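Long-range contacts in capsid protein (Macrobrachium rosenbergii nodavirus, PDB 5YKU), which forms the capsid of a shrimp nodavirus, its protrusion domain probably building the dimeric spikes on the particle surface: residues 37-42 with 119-125; 52-58 with 74-78. Residues are numbered along the deposited sequence.

Coming from the N terminus, the chain lays down strand 10-18 at one margin of the antiparallel sheet and strand 26-33 at the other. It then reaches 37-42, the first half of contact 1, and runs through strand 41-47. Residues 52-58 lead into the hairpin of strands 57-63 and 69-75, and contact 2 ties the open end of that hairpin at 74-78, with 15 residues between its segments. Strands 81-89 and 96-104 follow, and the end of strand 114-121 with the C-terminal tail, 119-125, completes contact 1, 76 residues lying between its segments. Contact 2 is thus nested within contact 1, without crossing. They lie on opposite sides of the chain's centre, their own centres about 34 Å apart.

Contact 1. Residues 37-42 with 119-125; sequences KPNSKF and RAIVGNN
Start with Asn125, the last residue of the chain. Its CA-to-CB bond points away from 37-42, yet chi1 in t turns the carboxamide back to pair with the backbone of Lys41: Lys41 N donates to Asn125 OD1 at 2.9 Å and Asn125 ND2 to Lys41 O at 3.0 Å, both nearly linear. Asn125 ND2 spends its other hydrogen on Ala120 O, 2.9 Å away. The amide thus acts like a peptide unit inserted between antiparallel neighbours 41-47 and 114-121, where the end of one strand diverges from the start of the other. To put it there, 119-121 is extended and a type II' turn, Val122 to Asn125, folds the tail back, with Gly123 at positive phi. In the other segment, a type II turn from Lys37 to Ser40 leads into strand 41-47. CA atoms are 4.9 Å apart for Ser40 and Asn125, and 5.1 Å for Phe42 and Arg119. Lys37 is extended (t, t, t) until chi4, in m, brings NZ within 2.8 Å of Asn124 O, a hydrogen bond. Arg119 is t through chi3 and holds the terminal residue by NH1 to Asn125 O, 2.9 Å; Lys37 CD lies 3.6 Å from Arg119 NH1. Ser40, chi1 m, brings OG to 3.3 Å from Asn125 C. Phe42, also m, sets CE1 3.7 Å from Arg119 CB, while its ring meets Phe88 of the neighbouring strand 81-89.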
ATOM      1  N   LYS A  37      13.984   3.495  -3.423  1.00 12.24           N
ATOM      2  CA  LYS A  37      14.991   4.205  -4.189  1.00 10.87           C
ATOM      3  C   LYS A  37      14.469   5.588  -4.492  1.00 11.87           C
ATOM      4  O   LYS A  37      13.415   5.739  -5.135  1.00 10.95           O
ATOM      5  CB  LYS A  37      15.400   3.467  -5.465  1.00 12.11           C
ATOM      6  CG  LYS A  37      16.538   4.039  -6.170  1.00 13.26           C
ATOM      7  CD  LYS A  37      17.021   3.138  -7.315  1.00 14.13           C
ATOM      8  CE  LYS A  37      18.301   3.693  -7.881  1.00 16.47           C
ATOM      9  NZ  LYS A  37      18.230   5.000  -8.484  1.00 19.51           N
ATOM     10  N   PRO A  38      15.206   6.675  -4.177  1.00 12.10           N
ATOM     11  CA  PRO A  38      14.651   7.952  -4.448  1.00 11.74           C
ATOM     12  C   PRO A  38      14.331   8.181  -5.919  1.00 10.89           C
ATOM     13  O   PRO A  38      15.096   7.799  -6.819  1.00 12.32           O
ATOM     14  CB  PRO A  38      15.714   8.918  -3.960  1.00 13.45           C
ATOM     15  CG  PRO A  38      16.405   8.141  -2.855  1.00 13.99           C
ATOM     16  CD  PRO A  38      16.432   6.730  -3.319  1.00 12.46           C
ATOM     17  N   ASN A  39      13.180   8.780  -6.120  1.00 11.43           N
ATOM     18  CA  ASN A  39      12.684   9.125  -7.481  1.00 12.13           C
ATOM     19  C   ASN A  39      12.287   7.926  -8.359  1.00 12.31           C
ATOM     20  O   ASN A  39      11.890   8.148  -9.492  1.00 12.55           O
ATOM     21  CB  ASN A  39      13.654  10.060  -8.248  1.00 13.68           C
ATOM     22  CG  ASN A  39      14.107  11.199  -7.354  1.00 15.37           C
ATOM     23  OD1 ASN A  39      13.340  11.934  -6.818  1.00 17.20           O
ATOM     24  ND2 ASN A  39      15.417  11.246  -7.163  1.00 18.89           N
ATOM     25  N   SER A  40      12.336   6.707  -7.840  1.00 10.52           N
ATOM     26  CA  SER A  40      11.939   5.562  -8.667  1.00 10.76           C
ATOM     27  C   SER A  40      10.419   5.499  -8.747  1.00 10.05           C
ATOM     28  O   SER A  40       9.697   6.000  -7.894  1.00 10.36           O
ATOM     29  CB  SER A  40      12.509   4.284  -8.104  1.00 11.49           C
ATOM     30  OG  SER A  40      13.881   4.160  -8.489  1.00 12.46           O
ATOM     31  N   LYS A  41       9.966   4.835  -9.785  1.00  9.87           N
ATOM     32  CA  LYS A  41       8.529   4.632 -10.106  1.00  9.96           C
ATOM     33  C   LYS A  41       8.184   3.205  -9.721  1.00  8.63           C
ATOM     34  O   LYS A  41       8.870   2.239 -10.008  1.00  9.33           O
ATOM     35  CB  LYS A  41       8.301   4.817 -11.580  1.00 11.96           C
ATOM     36  CG  LYS A  41       8.670   6.205 -12.005  1.00 14.98           C
ATOM     37  CD  LYS A  41       8.915   6.221 -13.523  1.00 21.11           C
ATOM     38  CE  LYS A  41       9.045   7.629 -14.174  1.00 24.89           C
ATOM     39  NZ  LYS A  41       9.457   7.458 -15.643  1.00 25.16           N
ATOM     40  N   PHE A  42       7.037   3.077  -9.069  1.00  8.65           N
ATOM     41  CA  PHE A  42       6.549   1.843  -8.452  1.00  8.17           C
ATOM     42  C   PHE A  42       5.108   1.645  -8.742  1.00  8.36           C
ATOM     43  O   PHE A  42       4.315   2.599  -9.057  1.00  9.09           O
ATOM     44  CB  PHE A  42       6.693   1.940  -6.951  1.00  9.45           C
ATOM     45  CG  PHE A  42       8.106   2.107  -6.492  1.00  9.31           C
ATOM     46  CD1 PHE A  42       8.892   0.960  -6.287  1.00 10.23           C
ATOM     47  CD2 PHE A  42       8.677   3.357  -6.250  1.00 10.06           C
ATOM     48  CE1 PHE A  42      10.220   1.088  -5.813  1.00 10.75           C
ATOM     49  CE2 PHE A  42       9.973   3.489  -5.827  1.00 10.49           C
ATOM     50  CZ  PHE A  42      10.783   2.354  -5.588  1.00 10.97           C
ATOM     51  N   ARG A 119       8.681  -3.090  -8.274  1.00  9.19           N
ATOM     52  CA  ARG A 119       9.635  -2.189  -8.866  1.00  9.84           C
ATOM     53  C   ARG A 119      10.233  -2.784 -10.112  1.00  9.61           C
ATOM     54  O   ARG A 119      10.781  -3.900 -10.055  1.00 10.24           O
ATOM     55  CB  ARG A 119      10.803  -1.964  -7.862  1.00 10.07           C
ATOM     56  CG  ARG A 119      11.896  -1.078  -8.389  1.00 11.62           C
ATOM     57  CD  ARG A 119      13.084  -1.089  -7.432  1.00 13.27           C
ATOM     58  NE  ARG A 119      14.299  -0.553  -8.017  1.00 13.75           N
ATOM     59  CZ  ARG A 119      15.533  -0.862  -7.647  1.00 14.19           C
ATOM     60  NH1 ARG A 119      16.494  -0.323  -8.339  1.00 15.84           N
ATOM     61  NH2 ARG A 119      15.685  -1.758  -6.660  1.00 15.67           N
ATOM     62  N   ALA A 120      10.109  -2.145 -11.256  1.00  9.39           N
ATOM     63  CA  ALA A 120      10.871  -2.524 -12.486  1.00 10.98           C
ATOM     64  C   ALA A 120      12.337  -2.068 -12.290  1.00 10.77           C
ATOM     65  O   ALA A 120      12.597  -0.886 -12.072  1.00 12.46           O
ATOM     66  CB  ALA A 120      10.271  -1.835 -13.700  1.00 10.63           C
ATOM     67  N   ILE A 121      13.229  -3.041 -12.344  1.00 10.60           N
ATOM     68  CA  ILE A 121      14.666  -2.788 -12.248  1.00 12.27           C
ATOM     69  C   ILE A 121      15.219  -2.611 -13.681  1.00 10.36           C
ATOM     70  O   ILE A 121      15.381  -3.630 -14.365  1.00 11.66           O
ATOM     71  CB  ILE A 121      15.348  -3.866 -11.446  1.00 12.80           C
ATOM     72  CG1 ILE A 121      14.754  -3.839 -10.013  1.00 15.09           C
ATOM     73  CG2 ILE A 121      16.862  -3.523 -11.379  1.00 15.83           C
ATOM     74  CD1 ILE A 121      15.304  -4.899  -9.102  1.00 18.03           C
ATOM     75  N   VAL A 122      15.332  -1.400 -14.087  1.00 10.73           N
ATOM     76  CA  VAL A 122      15.699  -1.065 -15.483  1.00 12.68           C
ATOM     77  C   VAL A 122      16.139   0.348 -15.489  1.00 12.82           C
ATOM     78  O   VAL A 122      15.700   1.161 -14.657  1.00 13.17           O
ATOM     79  CB  VAL A 122      14.485  -1.318 -16.397  1.00 12.33           C
ATOM     80  CG1 VAL A 122      13.349  -0.323 -16.113  1.00 14.16           C
ATOM     81  CG2 VAL A 122      14.935  -1.255 -17.887  1.00 13.91           C
ATOM     82  N   GLY A 123      17.115   0.687 -16.331  1.00 13.85           N
ATOM     83  CA  GLY A 123      17.687   2.009 -16.260  1.00 14.67           C
ATOM     84  C   GLY A 123      18.259   2.339 -14.888  1.00 13.42           C
ATOM     85  O   GLY A 123      18.928   1.541 -14.292  1.00 14.34           O
ATOM     86  N   ASN A 124      17.905   3.481 -14.388  1.00 14.90           N
ATOM     87  CA  ASN A 124      18.168   3.848 -13.023  1.00 15.16           C
ATOM     88  C   ASN A 124      16.983   3.708 -12.044  1.00 15.64           C
ATOM     89  O   ASN A 124      17.042   4.126 -10.899  1.00 17.04           O
ATOM     90  CB  ASN A 124      18.674   5.278 -12.992  1.00 19.98           C
ATOM     91  CG  ASN A 124      20.025   5.392 -13.671  1.00 24.50           C
ATOM     92  OD1 ASN A 124      20.950   4.643 -13.377  1.00 27.95           O
ATOM     93  ND2 ASN A 124      20.074   6.283 -14.572  1.00 29.99           N
ATOM     94  N   ASN A 125      15.940   3.056 -12.510  1.00 13.58           N
ATOM     95  CA  ASN A 125      14.745   2.850 -11.643  1.00 13.74           C
ATOM     96  C   ASN A 125      14.926   1.836 -10.578  1.00 17.76           C
ATOM     97  O   ASN A 125      15.701   0.863 -10.845  1.00 18.64           O
ATOM     98  CB  ASN A 125      13.567   2.346 -12.492  1.00 12.35           C
ATOM     99  CG  ASN A 125      12.256   2.696 -11.768  1.00 10.25           C
ATOM    100  OD1 ASN A 125      11.965   3.854 -11.582  1.00 11.14           O
ATOM    101  ND2 ASN A 125      11.524   1.685 -11.367  1.00 10.78           N
TER

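Contact 2. Residues 52-58 with 74-78; sequences SSEVLQK and YFDTS
Hydrogen bonds around Asp76 and Thr77 come first. Asp76, chi1 p, points at 52-58: its OD2 accepts from Ser53 N (2.9 Å) and Ser53 OG (2.7 Å), its OD1 from Gln57 N (3.1 Å). Thr77 OG1 donates to Asp76 OD1 at 2.8 Å and, with chi1 m, accepts from Leu56 N at 2.9 Å; Ser52 OG donates to the backbone carbonyl Asp76 O at 2.7 Å. Arg50 forms a salt bridge with Asp76 OD2. Two successive ST turns shape the approach to strand 57-63, Glu54 N to Ser52 OG and Val55 N to Ser53 OG, each 3.0 Å; Glu54 and Leu56 have positive phi. This closes the open end of the antiparallel hairpin 57-63/69-75. CA atoms pair Ser52-Asp76 (5.2 Å), Glu54-Thr77 (5.1 Å) and Lys58-Phe75 (4.7 Å). Where strand 57-63 begins and strand 69-75 ends, the backbones meet through CA-H...O contacts, Phe75 CA to Gln57 O at 3.6 Å and Lys58 CA to Tyr74 O at 3.5 Å. Among apolar contacts, Phe75, chi1 t, sets CZ 3.6 Å from Leu56 CB and its ring edge against Lys58 CA (CD1, 3.6 Å).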
ATOM      1  N   SER A  52      -9.787 -13.132   8.895  1.00  9.80           N
ATOM      2  CA  SER A  52     -10.886 -12.144   8.935  1.00  9.65           C
ATOM      3  C   SER A  52     -11.308 -11.814  10.351  1.00 10.01           C
ATOM      4  O   SER A  52     -11.489 -12.738  11.154  1.00 10.99           O
ATOM      5  CB  SER A  52     -12.094 -12.703   8.209  1.00 10.50           C
ATOM      6  OG  SER A  52     -13.186 -11.800   8.343  1.00 10.38           O
ATOM      7  N   SER A  53     -11.511 -10.549  10.626  1.00  9.28           N
ATOM      8  CA  SER A  53     -12.087 -10.150  11.930  1.00 10.05           C
ATOM      9  C   SER A  53     -13.520 -10.508  12.025  1.00 10.70           C
ATOM     10  O   SER A  53     -14.023 -10.520  13.186  1.00 12.29           O
ATOM     11  CB  SER A  53     -11.914  -8.658  12.088  1.00  9.59           C
ATOM     12  OG  SER A  53     -12.834  -7.953  11.201  1.00 10.13           O
ATOM     13  N   GLU A  54     -14.185 -10.703  10.944  1.00 10.50           N
ATOM     14  CA  GLU A  54     -15.626 -10.878  10.911  1.00 12.07           C
ATOM     15  C   GLU A  54     -16.372  -9.630  11.397  1.00 11.65           C
ATOM     16  O   GLU A  54     -17.601  -9.750  11.645  1.00 14.89           O
ATOM     17  CB  GLU A  54     -16.105 -12.160  11.592  1.00 13.71           C
ATOM     18  CG  GLU A  54     -15.396 -13.415  10.998  1.00 14.39           C
ATOM     19  CD  GLU A  54     -15.465 -13.708   9.464  1.00 22.37           C
ATOM     20  OE1 GLU A  54     -16.208 -13.110   8.609  1.00 26.83           O
ATOM     21  OE2 GLU A  54     -14.620 -14.588   8.965  1.00 22.71           O
ATOM     22  N   VAL A  55     -15.737  -8.509  11.569  1.00 10.20           N
ATOM     23  CA  VAL A  55     -16.327  -7.281  12.086  1.00 10.52           C
ATOM     24  C   VAL A  55     -16.084  -6.136  11.147  1.00  9.91           C
ATOM     25  O   VAL A  55     -15.959  -4.963  11.539  1.00 10.32           O
ATOM     26  CB  VAL A  55     -16.021  -7.019  13.558  1.00 11.49           C
ATOM     27  CG1 VAL A  55     -16.649  -8.095  14.443  1.00 13.14           C
ATOM     28  CG2 VAL A  55     -14.570  -6.894  13.826  1.00 12.17           C
ATOM     29  N   LEU A  56     -16.090  -6.454   9.838  1.00  9.47           N
ATOM     30  CA  LEU A  56     -16.306  -5.463   8.832  1.00  9.22           C
ATOM     31  C   LEU A  56     -15.281  -4.344   8.851  1.00  9.20           C
ATOM     32  O   LEU A  56     -15.541  -3.165   9.114  1.00 10.37           O
ATOM     33  CB  LEU A  56     -17.705  -4.839   8.829  1.00 10.69           C
ATOM     34  CG  LEU A  56     -18.858  -5.801   8.506  1.00 10.13           C
ATOM     35  CD1 LEU A  56     -19.242  -6.734   9.635  1.00 12.20           C
ATOM     36  CD2 LEU A  56     -20.134  -4.938   8.114  1.00 10.86           C
ATOM     37  N   GLN A  57     -14.003  -4.678   8.683  1.00  8.50           N
ATOM     38  CA  GLN A  57     -12.889  -3.761   8.774  1.00  8.29           C
ATOM     39  C   GLN A  57     -12.577  -3.242   7.384  1.00  8.36           C
ATOM     40  O   GLN A  57     -11.932  -3.913   6.548  1.00  9.80           O
ATOM     41  CB  GLN A  57     -11.709  -4.442   9.512  1.00  9.15           C
ATOM     42  CG  GLN A  57     -12.086  -4.767  10.927  1.00  9.47           C
ATOM     43  CD  GLN A  57     -11.031  -5.385  11.786  1.00 10.44           C
ATOM     44  OE1 GLN A  57     -10.069  -6.018  11.261  1.00 10.22           O
ATOM     45  NE2 GLN A  57     -11.163  -5.255  13.049  1.00 10.38           N
ATOM     46  N   LYS A  58     -13.053  -2.059   7.042  1.00  8.41           N
ATOM     47  CA  LYS A  58     -12.877  -1.439   5.749  1.00  8.41           C
ATOM     48  C   LYS A  58     -11.722  -0.450   5.764  1.00  8.88           C
ATOM     49  O   LYS A  58     -11.631   0.397   6.684  1.00  8.93           O
ATOM     50  CB  LYS A  58     -14.140  -0.637   5.372  1.00  8.62           C
ATOM     51  CG  LYS A  58     -14.103  -0.092   3.941  1.00 10.61           C
ATOM     52  CD  LYS A  58     -15.363   0.768   3.617  1.00 12.33           C
ATOM     53  CE  LYS A  58     -15.316   1.286   2.242  1.00 15.49           C
ATOM     54  NZ  LYS A  58     -16.616   2.071   2.084  1.00 24.10           N
ATOM     55  N   TYR A  74      -9.467  -2.573   1.007  1.00  7.78           N
ATOM     56  CA  TYR A  74      -9.500  -3.772   1.807  1.00  8.58           C
ATOM     57  C   TYR A  74     -10.840  -3.918   2.469  1.00  8.58           C
ATOM     58  O   TYR A  74     -11.384  -2.947   3.011  1.00  8.74           O
ATOM     59  CB  TYR A  74      -8.456  -3.758   2.886  1.00  8.66           C
ATOM     60  CG  TYR A  74      -7.027  -3.619   2.401  1.00  7.67           C
ATOM     61  CD1 TYR A  74      -6.241  -4.743   2.099  1.00  7.67           C
ATOM     62  CD2 TYR A  74      -6.458  -2.376   2.319  1.00  8.58           C
ATOM     63  CE1 TYR A  74      -4.937  -4.596   1.669  1.00  7.53           C
ATOM     64  CE2 TYR A  74      -5.132  -2.228   1.923  1.00  7.81           C
ATOM     65  CZ  TYR A  74      -4.380  -3.330   1.606  1.00  7.90           C
ATOM     66  OH  TYR A  74      -3.070  -3.183   1.179  1.00  7.94           O
ATOM     67  N   PHE A  75     -11.345  -5.136   2.559  1.00  7.94           N
ATOM     68  CA  PHE A  75     -12.538  -5.468   3.388  1.00  7.97           C
ATOM     69  C   PHE A  75     -12.484  -6.898   3.672  1.00  7.83           C
ATOM     70  O   PHE A  75     -12.221  -7.706   2.770  1.00  9.45           O
ATOM     71  CB  PHE A  75     -13.837  -5.104   2.667  1.00  9.20           C
ATOM     72  CG  PHE A  75     -15.027  -5.060   3.575  1.00  9.42           C
ATOM     73  CD1 PHE A  75     -15.086  -4.082   4.551  1.00 11.44           C
ATOM     74  CD2 PHE A  75     -16.020  -5.943   3.537  1.00 10.18           C
ATOM     75  CE1 PHE A  75     -16.196  -3.921   5.369  1.00 11.83           C
ATOM     76  CE2 PHE A  75     -17.132  -5.842   4.411  1.00 10.36           C
ATOM     77  CZ  PHE A  75     -17.250  -4.807   5.262  1.00 11.89           C
ATOM     78  N   ASP A  76     -12.736  -7.323   4.911  1.00  8.77           N
ATOM     79  CA  ASP A  76     -12.498  -8.704   5.329  1.00  8.74           C
ATOM     80  C   ASP A  76     -13.702  -9.539   5.570  1.00  9.41           C
ATOM     81  O   ASP A  76     -13.519 -10.681   5.946  1.00 10.55           O
ATOM     82  CB  ASP A  76     -11.555  -8.676   6.533  1.00  8.72           C
ATOM     83  CG  ASP A  76     -12.148  -8.060   7.788  1.00  8.99           C
ATOM     84  OD1 ASP A  76     -13.269  -7.475   7.703  1.00  9.04           O
ATOM     85  OD2 ASP A  76     -11.472  -8.232   8.876  1.00  9.73           O
ATOM     86  N   THR A  77     -14.903  -9.043   5.425  1.00 10.07           N
ATOM     87  CA  THR A  77     -16.086  -9.765   5.924  1.00 10.47           C
ATOM     88  C   THR A  77     -17.087  -9.940   4.844  1.00 11.49           C
ATOM     89  O   THR A  77     -17.688  -8.964   4.337  1.00 13.57           O
ATOM     90  CB  THR A  77     -16.724  -9.021   7.116  1.00 10.24           C
ATOM     91  OG1 THR A  77     -15.730  -8.817   8.150  1.00 10.69           O
ATOM     92  CG2 THR A  77     -17.874  -9.766   7.668  1.00 11.89           C
ATOM     93  N   SER A  78     -17.335 -11.159   4.420  1.00 11.02           N
ATOM     94  CA  SER A  78     -18.296 -11.553   3.379  1.00 12.39           C
ATOM     95  C   SER A  78     -17.919 -11.066   1.997  1.00 11.44           C
ATOM     96  O   SER A  78     -17.406 -11.835   1.200  1.00 11.00           O
ATOM     97  CB  SER A  78     -19.715 -11.182   3.721  1.00 16.67           C
ATOM     98  OG  SER A  78     -20.443 -11.894   2.679  1.00 20.22           O
TER